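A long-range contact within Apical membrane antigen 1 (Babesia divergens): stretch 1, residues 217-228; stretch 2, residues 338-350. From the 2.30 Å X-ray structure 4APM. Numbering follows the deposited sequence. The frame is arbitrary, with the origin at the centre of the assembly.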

# COMPACT_ATOMS: atom_id res chain seq x y z
N CYS A 217 6.30 -4.16 6.00
CA CYS A 217 5.57 -3.53 4.90
C CYS A 217 4.67 -2.46 5.50
O CYS A 217 4.18 -2.64 6.62
N PRO A 218 4.42 -1.36 4.77
CA PRO A 218 3.54 -0.32 5.31
C PRO A 218 2.06 -0.66 5.11
O PRO A 218 1.41 -0.09 4.24
N MET A 219 1.51 -1.54 5.95
CA MET A 219 0.16 -2.07 5.74
C MET A 219 -0.95 -1.14 6.22
O MET A 219 -2.09 -1.29 5.81
N TYR A 220 -0.60 -0.13 7.03
CA TYR A 220 -1.63 0.71 7.62
C TYR A 220 -1.43 2.19 7.39
O TYR A 220 -0.33 2.72 7.59
N PRO A 221 -2.52 2.90 7.04
CA PRO A 221 -2.47 4.36 7.10
C PRO A 221 -1.92 4.81 8.48
O PRO A 221 -2.27 4.22 9.52
N VAL A 222 -1.05 5.82 8.49
CA VAL A 222 -0.64 6.43 9.75
C VAL A 222 -1.50 7.67 10.03
O VAL A 222 -1.51 8.65 9.23
N LYS A 223 -2.28 7.60 11.12
CA LYS A 223 -3.21 8.67 11.51
C LYS A 223 -2.43 9.89 11.94
O LYS A 223 -1.33 9.75 12.45
N ASP A 224 -2.97 11.07 11.64
CA ASP A 224 -2.38 12.36 12.05
C ASP A 224 -0.99 12.61 11.47
O ASP A 224 -0.15 13.24 12.12
N ALA A 225 -0.75 12.10 10.26
CA ALA A 225 0.60 12.13 9.66
C ALA A 225 0.59 12.63 8.25
O ALA A 225 -0.30 12.30 7.45
N ILE A 226 1.64 13.39 7.93
CA ILE A 226 1.93 13.81 6.58
C ILE A 226 3.34 13.28 6.27
O ILE A 226 4.23 13.37 7.11
N PHE A 227 3.50 12.70 5.09
CA PHE A 227 4.81 12.18 4.64
C PHE A 227 5.80 13.31 4.35
O PHE A 227 5.44 14.28 3.69
N GLY A 228 7.05 13.15 4.78
CA GLY A 228 8.08 14.14 4.48
C GLY A 228 9.44 13.55 4.19
O GLY A 228 9.65 12.33 4.32
N ILE A 338 3.64 15.63 12.15
CA ILE A 338 2.35 15.43 12.78
C ILE A 338 1.36 16.53 12.37
O ILE A 338 1.75 17.69 12.17
N ASP A 339 0.12 16.12 12.15
CA ASP A 339 -0.93 17.03 11.73
C ASP A 339 -2.29 16.35 11.87
O ASP A 339 -2.56 15.38 11.18
N ALA A 340 -3.11 16.83 12.80
CA ALA A 340 -4.41 16.21 13.10
C ALA A 340 -5.29 16.12 11.88
O ALA A 340 -5.42 17.09 11.14
N GLY A 341 -5.95 14.97 11.71
CA GLY A 341 -6.86 14.75 10.59
C GLY A 341 -6.22 14.28 9.29
O GLY A 341 -6.92 13.91 8.34
N SER A 342 -4.89 14.30 9.22
CA SER A 342 -4.21 13.82 8.02
C SER A 342 -3.86 12.33 8.06
O SER A 342 -3.43 11.80 9.11
N PHE A 343 -3.98 11.65 6.92
CA PHE A 343 -3.66 10.21 6.86
C PHE A 343 -2.58 9.90 5.83
O PHE A 343 -2.70 10.30 4.67
N ALA A 344 -1.52 9.23 6.25
CA ALA A 344 -0.41 8.95 5.35
C ALA A 344 -0.63 7.54 4.85
O ALA A 344 -0.55 6.59 5.63
N MET A 345 -0.97 7.41 3.58
CA MET A 345 -1.40 6.13 3.02
C MET A 345 -0.43 5.61 1.95
O MET A 345 0.30 6.40 1.34
N THR A 346 -0.42 4.29 1.73
CA THR A 346 0.44 3.73 0.69
C THR A 346 -0.35 2.79 -0.23
O THR A 346 -1.47 2.33 0.14
N ALA A 347 0.19 2.55 -1.43
CA ALA A 347 -0.46 1.70 -2.42
C ALA A 347 -0.59 0.23 -1.97
O ALA A 347 -1.38 -0.52 -2.57
N VAL A 348 0.19 -0.23 -0.99
CA VAL A 348 0.04 -1.66 -0.59
C VAL A 348 -0.91 -1.84 0.58
O VAL A 348 -1.47 -2.94 0.78
N GLY A 349 -1.10 -0.75 1.34
CA GLY A 349 -1.75 -0.80 2.64
C GLY A 349 -3.25 -0.62 2.53
O GLY A 349 -3.79 -0.28 1.48
N SER A 350 -3.92 -0.83 3.65
CA SER A 350 -5.34 -0.62 3.71
C SER A 350 -5.79 0.74 3.14
O SER A 350 -5.16 1.77 3.39

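Walking along stretch 2 from its N-terminal end, the first side chain met is that of Ile 338, with both chi angles t. Ile 338 and Ala 225 form an antiparallel, non-hydrogen-bonded pair, CA to CA 4.9 Å, so their side chains share a face of the sheet. Ile 338 CG1 also lies 3.3 Å from Asp 224 O, the carbonyl that accepts the hydrogen bond from Asp 339 N at 2.9 Å, with an N-H...O angle of 163°. The Asp 339 side chain is t and leaves sideways; its CB lies 3.6 Å from Ile 226 CD1. Ile 226 starts away from stretch 2, but with chi1 m and chi2 t its end returns to make this contact.

At the corner that follows, a type II turn from Asp 339 to Ser 342, the polar partner is Asp 224. Its m rotamer places Asp 224 OD1 3.1 Å from Gly 341 N, a hydrogen bond at 155°, and 3.3 Å from Ala 340 CA; OD2 is satisfied elsewhere in the structure. Gly 341, at phi 85° and psi -9°, has backbone angles that would jam a CB against the preceding carbonyl, which by itself calls for glycine.

Ser 342 is t, and its hydroxyl donates to the backbone: Ser 342 OG to Ala 225 O is 2.5 Å, a very short hydrogen bond. The same OG lies 3.4 Å from Ile 226 CG1. Phe 343, chi1 m and chi2 83°, shares its face with Lys 223. Lys 223 CG approaches Phe 343 CE2 to 3.8 Å before the lysine's end leads away, while Pro 221 CB sits at the ring edge, 4.3 Å from Phe 343 CD2.

Ala 344 has the largest area covered by the other stretch, 105 Å². Two backbone hydrogen bonds with Val 222 fix its position, and its methyl is enclosed on the face that Val 222 also occupies. Ala 344 CB is 4.3 Å from Val 222 CB, 4.0 Å from Ala 225 CB and 3.4 Å from Phe 227 CZ. It lies 3.5 Å from the Phe 227 ring centroid and 16° off the normal, a CH-pi contact over the face. Water 2 donates to Ala 344 O at 2.8 Å and to Tyr 220 O at 2.7 Å, bridging two carbonyls.

Met 345 points away, yet its CG meets Pro 221 CB at 4.0 Å, and Met 345 O lies at the Phe 227 edge, 3.3 Å from CE2. Thr 346, p, points toward stretch 1. Water 1 links Thr 346 OG1, at 2.9 Å, to Pro 218 O, at 2.8 Å, donating to the carbonyl.

Val 348, m, also points toward stretch 1: its CG2 is 3.7 Å from Pro 218 CG and 4.4 Å from Met 219 SD. A CB on Gly 349 would clash with Pro 218 O and Met 219 O. Finally, Ser 350, t, packs its CB 4.0 Å from Pro 221 CD, while Ser 350 N donates to Met 219 O at 2.9 Å.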

# COMPACT_ATOMS: atom_id res chain seq x y z
CB CYS A 217 4.69 -4.59 4.21
SG CYS A 217 5.58 -5.85 3.28
CB PRO A 218 3.91 0.90 4.45
CG PRO A 218 4.25 0.30 3.12
CD PRO A 218 5.00 -0.96 3.47
CB MET A 219 -0.00 -3.45 6.40
CG MET A 219 1.04 -4.47 5.93
SD MET A 219 1.13 -4.65 4.12
CE MET A 219 -0.55 -5.03 3.73
CB TYR A 220 -1.83 0.39 9.11
CG TYR A 220 -1.90 -1.10 9.37
CD1 TYR A 220 -2.99 -1.85 8.94
CD2 TYR A 220 -0.82 -1.78 9.91
CE1 TYR A 220 -3.02 -3.23 9.10
CE2 TYR A 220 -0.84 -3.16 10.08
CZ TYR A 220 -1.94 -3.87 9.68
OH TYR A 220 -1.95 -5.25 9.83
CB PRO A 221 -3.95 4.76 6.95
CG PRO A 221 -4.56 3.63 6.20
CD PRO A 221 -3.88 2.41 6.75
CB VAL A 222 0.85 6.77 9.77
CG1 VAL A 222 1.27 7.25 11.14
CG2 VAL A 222 1.68 5.54 9.34
CB LYS A 223 -4.11 8.19 12.66
CG LYS A 223 -5.22 9.16 13.02
CD LYS A 223 -6.26 8.53 13.94
CE LYS A 223 -5.62 7.74 15.07
NZ LYS A 223 -6.61 7.35 16.11
CB ASP A 224 -2.34 12.50 13.57
CG ASP A 224 -3.71 12.38 14.20
OD1 ASP A 224 -4.67 13.02 13.71
OD2 ASP A 224 -3.84 11.61 15.14
CB ALA A 225 1.25 10.75 9.72
CB ILE A 226 2.01 15.34 6.49
CG1 ILE A 226 0.66 15.99 6.80
CG2 ILE A 226 2.56 15.79 5.13
CD1 ILE A 226 0.77 17.48 7.02
CB PHE A 227 4.63 11.39 3.34
CG PHE A 227 3.99 10.05 3.52
CD1 PHE A 227 4.54 9.11 4.38
CD2 PHE A 227 2.88 9.70 2.75
CE1 PHE A 227 3.98 7.86 4.52
CE2 PHE A 227 2.34 8.43 2.87
CZ PHE A 227 2.88 7.51 3.76
CB ILE A 338 2.42 15.23 14.32
CG1 ILE A 338 1.07 14.71 14.84
CG2 ILE A 338 2.79 16.51 15.05
CD1 ILE A 338 0.90 14.78 16.34
CB ASP A 339 -0.70 17.48 10.28
CG ASP A 339 -1.76 18.45 9.79
OD1 ASP A 339 -1.87 19.55 10.38
OD2 ASP A 339 -2.49 18.10 8.85
CB ALA A 340 -5.12 16.99 14.21
CB SER A 342 -2.95 14.65 7.74
OG SER A 342 -2.10 13.94 6.85
CB PHE A 343 -4.91 9.39 6.57
CG PHE A 343 -5.88 9.33 7.73
CD1 PHE A 343 -6.80 10.37 7.95
CD2 PHE A 343 -5.85 8.26 8.62
CE1 PHE A 343 -7.69 10.32 9.01
CE2 PHE A 343 -6.76 8.20 9.67
CZ PHE A 343 -7.68 9.22 9.87
CB ALA A 344 0.93 9.06 6.08
CB MET A 345 -2.79 6.31 2.44
CG MET A 345 -3.76 6.86 3.50
SD MET A 345 -5.34 7.17 2.78
CE MET A 345 -6.02 5.50 2.75
CB THR A 346 1.67 2.98 1.25
OG1 THR A 346 1.30 1.66 1.61
CG2 THR A 346 2.30 3.68 2.46
CB ALA A 347 0.29 1.77 -3.76
CB VAL A 348 1.37 -2.37 -0.28
CG1 VAL A 348 2.30 -2.35 -1.48
CG2 VAL A 348 2.05 -1.76 0.92
CB SER A 350 -5.83 -0.74 5.15
OG SER A 350 -7.25 -0.74 5.10
O HOH W 1 -0.24 2.11 4.07
O HOH W 2 0.69 4.11 5.49